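Local coordinates for peptidase M16 C-terminal domain-containing protein (Enterococcus faecalis, PDB 3D3Y) that is of unknown function but probably belongs to the M16 metallopeptidase-like proteins and is predicted to bind a metal ion, at residues Gly283-Ser288 / Glu351-Met356; Ile345-Ile350 / Val398-Ile403. One frame throughout, in Å; residues are numbered along the deposited sequence.

Contact 1 (Gly283-Ser288 / Glu351-Met356)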
loop_
_atom_site.group_PDB
_atom_site.type_symbol
_atom_site.label_atom_id
_atom_site.label_comp_id
_atom_site.label_asym_id
_atom_site.label_seq_id
_atom_site.Cartn_x
_atom_site.Cartn_y
_atom_site.Cartn_z
ATOM N N GLY A 283 0.477 13.771 -16.078
ATOM C CA GLY A 283 -0.083 12.529 -16.603
ATOM C C GLY A 283 -1.134 11.892 -15.711
ATOM O O GLY A 283 -1.529 10.773 -15.953
ATOM N N GLY A 284 -1.602 12.594 -14.679
ATOM C CA GLY A 284 -2.432 11.947 -13.653
ATOM C C GLY A 284 -3.889 11.736 -14.037
ATOM O O GLY A 284 -4.543 10.771 -13.583
ATOM N N PHE A 285 -4.392 12.641 -14.867
ATOM C CA PHE A 285 -5.800 12.730 -15.208
ATOM C C PHE A 285 -5.974 12.800 -16.730
ATOM O O PHE A 285 -5.009 13.072 -17.437
ATOM C CB PHE A 285 -6.371 14.009 -14.585
ATOM C CG PHE A 285 -6.463 13.985 -13.082
ATOM C CD1 PHE A 285 -7.216 13.013 -12.421
ATOM C CD2 PHE A 285 -5.871 14.994 -12.320
ATOM C CE1 PHE A 285 -7.347 13.022 -11.022
ATOM C CE2 PHE A 285 -5.989 14.996 -10.923
ATOM C CZ PHE A 285 -6.714 13.998 -10.270
ATOM N N PRO A 286 -7.205 12.566 -17.242
ATOM C CA PRO A 286 -7.425 12.564 -18.691
ATOM C C PRO A 286 -7.139 13.886 -19.402
ATOM O O PRO A 286 -6.920 13.880 -20.624
ATOM C CB PRO A 286 -8.921 12.172 -18.845
ATOM C CG PRO A 286 -9.289 11.499 -17.559
ATOM C CD PRO A 286 -8.439 12.219 -16.500
ATOM N N HIS A 287 -7.100 14.988 -18.649
ATOM C CA HIS A 287 -6.834 16.299 -19.207
ATOM C C HIS A 287 -5.325 16.624 -19.142
ATOM O O HIS A 287 -4.896 17.728 -19.496
ATOM C CB HIS A 287 -7.658 17.371 -18.470
ATOM C CG HIS A 287 -7.333 17.479 -17.006
ATOM N ND1 HIS A 287 -8.083 16.863 -16.026
ATOM C CD2 HIS A 287 -6.329 18.116 -16.360
ATOM C CE1 HIS A 287 -7.568 17.140 -14.838
ATOM N NE2 HIS A 287 -6.497 17.889 -15.014
ATOM N N SER A 288 -4.523 15.641 -18.735
ATOM C CA SER A 288 -3.103 15.855 -18.495
ATOM C C SER A 288 -2.335 16.088 -19.782
ATOM O O SER A 288 -2.801 15.709 -20.859
ATOM C CB SER A 288 -2.485 14.663 -17.770
ATOM O OG SER A 288 -2.410 13.532 -18.627
ATOM N N GLU A 351 -7.016 24.162 -12.868
ATOM C CA GLU A 351 -8.332 24.220 -12.234
ATOM C C GLU A 351 -8.968 22.825 -12.243
ATOM O O GLU A 351 -9.476 22.359 -11.218
ATOM C CB GLU A 351 -9.272 25.209 -12.972
ATOM C CG GLU A 351 -8.952 26.721 -12.790
ATOM C CD GLU A 351 -9.924 27.668 -13.579
ATOM O OE1 GLU A 351 -10.671 27.199 -14.496
ATOM O OE2 GLU A 351 -9.946 28.888 -13.264
ATOM N N GLN A 352 -8.926 22.156 -13.398
ATOM C CA GLN A 352 -9.434 20.789 -13.482
ATOM C C GLN A 352 -8.678 19.818 -12.588
ATOM O O GLN A 352 -9.278 18.960 -11.970
ATOM C CB GLN A 352 -9.402 20.265 -14.919
ATOM C CG GLN A 352 -10.565 20.716 -15.747
ATOM C CD GLN A 352 -10.713 19.826 -16.963
ATOM O OE1 GLN A 352 -10.162 20.131 -18.021
ATOM N NE2 GLN A 352 -11.400 18.683 -16.804
ATOM N N THR A 353 -7.358 19.967 -12.513
ATOM C CA THR A 353 -6.545 19.120 -11.626
ATOM C C THR A 353 -6.935 19.333 -10.160
ATOM O O THR A 353 -7.161 18.361 -9.444
ATOM C CB THR A 353 -5.050 19.372 -11.844
ATOM O OG1 THR A 353 -4.744 19.075 -13.215
ATOM C CG2 THR A 353 -4.195 18.526 -10.896
ATOM N N LYS A 354 -7.038 20.594 -9.724
ATOM C CA LYS A 354 -7.439 20.887 -8.333
ATOM C C LYS A 354 -8.844 20.322 -7.993
ATOM O O LYS A 354 -9.028 19.685 -6.953
ATOM C CB LYS A 354 -7.341 22.378 -8.019
ATOM C CG LYS A 354 -5.900 22.961 -8.091
ATOM C CD LYS A 354 -5.894 24.457 -7.816
ATOM C CE LYS A 354 -4.462 24.951 -7.623
ATOM N NZ LYS A 354 -4.376 26.426 -7.395
ATOM N N ALA A 355 -9.808 20.509 -8.901
ATOM C CA ALA A 355 -11.180 19.998 -8.711
ATOM C C ALA A 355 -11.193 18.475 -8.499
ATOM O O ALA A 355 -11.816 17.966 -7.554
ATOM C CB ALA A 355 -12.071 20.386 -9.931
HETATM N N MSE A 356 -10.456 17.758 -9.346
HETATM C CA MSE A 356 -10.452 16.295 -9.279
HETATM C C MSE A 356 -9.711 15.793 -8.039
HETATM O O MSE A 356 -10.138 14.839 -7.422
HETATM C CB MSE A 356 -9.898 15.671 -10.573
HETATM C CG MSE A 356 -10.911 15.795 -11.733
HETATM SE SE MSE A 356 -10.252 15.058 -13.392
HETATM C CE MSE A 356 -10.563 13.169 -12.980
#
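Phe285, the first residue to leave helical geometry after helix 272-284, turns its ring onto the side chain of Met356, a selenomethionine in this crystal. CB of Met356 sits over one face, 3.9 Å from the ring centroid and offset toward the rim, a CH-pi contact. Its SE lies above the same ring in a Met-aromatic contact, and the chain then bends at chi3 (78°), which sets CE 3.4 Å from Phe285 CD1. A long unbranched side chain suits this place, since it can follow a flat ring from CB to its terminal methyl. In the ring plane, at the edge, comes the CG2 methyl of Thr353. Pro286 adds a light touch of its CD on the same CE. Phe285 to Ser288 form a type I beta turn, closed by the bond from Ser288 N to Phe285 O. The side chains of Phe285 and His287 carry this tight link between two helices onto helix 347-364, within the M16-type C-terminal half of the chain. His287, in the turn, has CG between its own N and carbonyl carbon (chi1 62°), and its imidazole reaches the helix. NE2 donates to Thr353 OG1 at 2.8 Å, nearly straight at 169° and in the ring plane. That hydroxyl is also bonded to Glu349 O one helical turn back, so a backbone carbonyl and an imidazole hold it together. Gln352 CB lies over the centre of the imidazole, 3.7 Å from the centroid, while Met356 SE meets the ring edge at CE1. Histidine suits the site by offering an in-plane N-H to the hydroxyl and a flat face to Gln352. Ser288 then caps helix 289-295 through OG and Phe291 N.

Contact 2 (Ile345-Ile350 / Val398-Ile403)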
loop_
_atom_site.group_PDB
_atom_site.type_symbol
_atom_site.label_atom_id
_atom_site.label_comp_id
_atom_site.label_asym_id
_atom_site.label_seq_id
_atom_site.Cartn_x
_atom_site.Cartn_y
_atom_site.Cartn_z
ATOM N N ILE A 345 1.354 26.394 -18.840
ATOM C CA ILE A 345 0.247 25.694 -18.155
ATOM C C ILE A 345 -1.010 26.550 -18.205
ATOM O O ILE A 345 -1.014 27.696 -17.752
ATOM C CB ILE A 345 0.607 25.378 -16.672
ATOM C CG1 ILE A 345 1.890 24.552 -16.604
ATOM C CG2 ILE A 345 -0.506 24.607 -15.989
ATOM C CD1 ILE A 345 2.488 24.429 -15.208
ATOM N N ARG A 346 -2.070 25.999 -18.779
ATOM C CA ARG A 346 -3.295 26.753 -18.966
ATOM C C ARG A 346 -4.085 26.767 -17.674
ATOM O O ARG A 346 -3.990 25.831 -16.882
ATOM C CB ARG A 346 -4.144 26.097 -20.053
ATOM C CG ARG A 346 -3.461 26.044 -21.421
ATOM C CD ARG A 346 -4.202 25.107 -22.386
ATOM N NE ARG A 346 -5.669 25.147 -22.242
ATOM C CZ ARG A 346 -6.454 26.211 -22.455
ATOM N NH1 ARG A 346 -7.772 26.095 -22.285
ATOM N NH2 ARG A 346 -5.940 27.393 -22.817
ATOM N N GLU A 347 -4.900 27.801 -17.492
ATOM C CA GLU A 347 -5.753 27.880 -16.314
ATOM C C GLU A 347 -6.644 26.665 -16.144
ATOM O O GLU A 347 -6.819 26.185 -15.042
ATOM C CB GLU A 347 -6.579 29.159 -16.313
ATOM C CG GLU A 347 -5.831 30.343 -15.677
ATOM C CD GLU A 347 -5.030 29.958 -14.411
ATOM O OE1 GLU A 347 -5.611 29.288 -13.505
ATOM O OE2 GLU A 347 -3.825 30.334 -14.340
ATOM N N LEU A 348 -7.177 26.146 -17.239
ATOM C CA LEU A 348 -8.087 25.020 -17.146
ATOM C C LEU A 348 -7.346 23.748 -16.704
ATOM O O LEU A 348 -7.869 22.981 -15.907
ATOM C CB LEU A 348 -8.852 24.814 -18.464
ATOM C CG LEU A 348 -9.908 23.700 -18.425
ATOM C CD1 LEU A 348 -11.111 24.070 -17.510
ATOM C CD2 LEU A 348 -10.388 23.314 -19.840
ATOM N N GLU A 349 -6.129 23.530 -17.209
ATOM C CA GLU A 349 -5.293 22.427 -16.715
ATOM C C GLU A 349 -5.202 22.395 -15.173
ATOM O O GLU A 349 -5.457 21.363 -14.556
ATOM C CB GLU A 349 -3.882 22.489 -17.327
ATOM C CG GLU A 349 -3.861 22.112 -18.799
ATOM C CD GLU A 349 -2.489 22.240 -19.395
ATOM O OE1 GLU A 349 -1.881 23.317 -19.279
ATOM O OE2 GLU A 349 -2.029 21.274 -20.009
ATOM N N ILE A 350 -4.854 23.522 -14.564
ATOM C CA ILE A 350 -4.670 23.582 -13.096
ATOM C C ILE A 350 -6.000 23.448 -12.377
ATOM O O ILE A 350 -6.086 22.712 -11.388
ATOM C CB ILE A 350 -4.019 24.900 -12.629
ATOM C CG1 ILE A 350 -2.749 25.187 -13.393
ATOM C CG2 ILE A 350 -3.626 24.847 -11.143
ATOM C CD1 ILE A 350 -2.580 26.651 -13.589
ATOM N N VAL A 398 -2.029 26.056 -4.453
ATOM C CA VAL A 398 -0.896 25.729 -5.322
ATOM C C VAL A 398 -0.811 26.703 -6.499
ATOM O O VAL A 398 -1.810 26.948 -7.168
ATOM C CB VAL A 398 -0.900 24.248 -5.820
ATOM C CG1 VAL A 398 0.279 23.995 -6.785
ATOM C CG2 VAL A 398 -0.845 23.262 -4.627
ATOM N N THR A 399 0.390 27.237 -6.733
ATOM C CA THR A 399 0.643 28.203 -7.816
ATOM C C THR A 399 1.476 27.590 -8.940
ATOM O O THR A 399 2.079 26.531 -8.769
ATOM C CB THR A 399 1.350 29.453 -7.292
ATOM O OG1 THR A 399 2.670 29.098 -6.896
ATOM C CG2 THR A 399 0.610 30.041 -6.080
ATOM N N ILE A 400 1.495 28.246 -10.101
ATOM C CA ILE A 400 2.281 27.764 -11.232
ATOM C C ILE A 400 3.771 27.707 -10.907
ATOM O O ILE A 400 4.405 26.695 -11.216
ATOM C CB ILE A 400 1.974 28.545 -12.525
ATOM C CG1 ILE A 400 0.614 28.083 -13.075
ATOM C CG2 ILE A 400 3.066 28.343 -13.602
ATOM C CD1 ILE A 400 0.062 29.008 -14.211
ATOM N N PRO A 401 4.335 28.780 -10.290
ATOM C CA PRO A 401 5.753 28.739 -9.895
ATOM C C PRO A 401 6.095 27.529 -9.008
ATOM O O PRO A 401 7.169 26.930 -9.178
ATOM C CB PRO A 401 5.974 30.096 -9.192
ATOM C CG PRO A 401 4.977 31.024 -9.885
ATOM C CD PRO A 401 3.748 30.111 -10.042
ATOM N N GLU A 402 5.180 27.124 -8.126
ATOM C CA GLU A 402 5.415 25.916 -7.321
ATOM C C GLU A 402 5.434 24.645 -8.154
ATOM O O GLU A 402 6.262 23.735 -7.901
ATOM C CB GLU A 402 4.375 25.762 -6.224
ATOM C CG GLU A 402 4.529 26.817 -5.076
ATOM C CD GLU A 402 3.352 26.765 -4.098
ATOM O OE1 GLU A 402 2.258 26.289 -4.512
ATOM O OE2 GLU A 402 3.505 27.189 -2.926
ATOM N N ILE A 403 4.537 24.586 -9.141
ATOM C CA ILE A 403 4.474 23.450 -10.071
ATOM C C ILE A 403 5.738 23.358 -10.920
ATOM O O ILE A 403 6.257 22.227 -11.158
ATOM C CB ILE A 403 3.201 23.543 -10.966
ATOM C CG1 ILE A 403 1.916 23.536 -10.103
ATOM C CG2 ILE A 403 3.203 22.412 -12.043
ATOM C CD1 ILE A 403 0.670 24.078 -10.767
#
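Ile350 and Ile400 both carry CG1 anti to the carbonyl carbon (chi1 -52° and -75°), and their CD1 ends meet where the two helices begin. The chi2 of Ile350, 146°, is well short of fully extended; it places CD1 3.5 Å from Ile400 CG1 and 3.6 Å from Ile400 CD1. The two side chains cross at about a right angle, the CD1 methyl of Ile350 against CG1 and CD1 of Ile400. Ile400 CD1 also comes to 3.9 Å from the carbonyl O of Ile345. Ile345 itself crosses Ile403 obliquely, its CD1 resting 3.8 Å from Ile403 CG2, while Ile403 CD1 makes a looser approach to Ile350 CG2. Branched at CB and ending in a flexible ethyl arm, isoleucine offers methyls on two sides, which suits a small patch built mainly from apolar contacts, without a hydrogen bond across it. Both segments are helix starts: Arg346 and Thr399 hold the N-cap positions of helices 347-364 and 400-409. Thr399 and Glu402 form a capping box, in which Glu402 OE1 accepts from Thr399 N at 3.1 Å, the donor lying well out of the carboxylate plane, and Thr399 OG1 accepts weakly from Glu402 N. At the other start Glu349 OE1 takes the N-H of Arg346 on its anti lone pair, a 2.7 Å bond, and OE2 pairs with Lys289 in a salt bridge. Glutamates are apt here, because their carboxylates can fold back to backbone N-H groups at the first turn. Ile403 reaches further, to Val277 and Ile281 of helix 272-284, and with Ile345 it touches Ile340 of helix 326-341.

From the N terminus, the chain leaves helix 272-284 through residues 283-288, runs through helix 289-295, strands 303-309 and 314-321 and helix 326-341, and returns along helix 347-364, where contact 1 closes the loop. Contact 2 starts at 345-350, within that loop, and closes only at 398-403, after helices 368-380 and 388-397. The two loops therefore cross, and helix 347-364 serves both: its first turn meets the start of helix 400-409, and its next turns meet the link after helix 272-284. The centres are about 11 Å apart, and Lys354 NZ, 2.6 Å from Val398 O in a probable hydrogen bond, joins them directly.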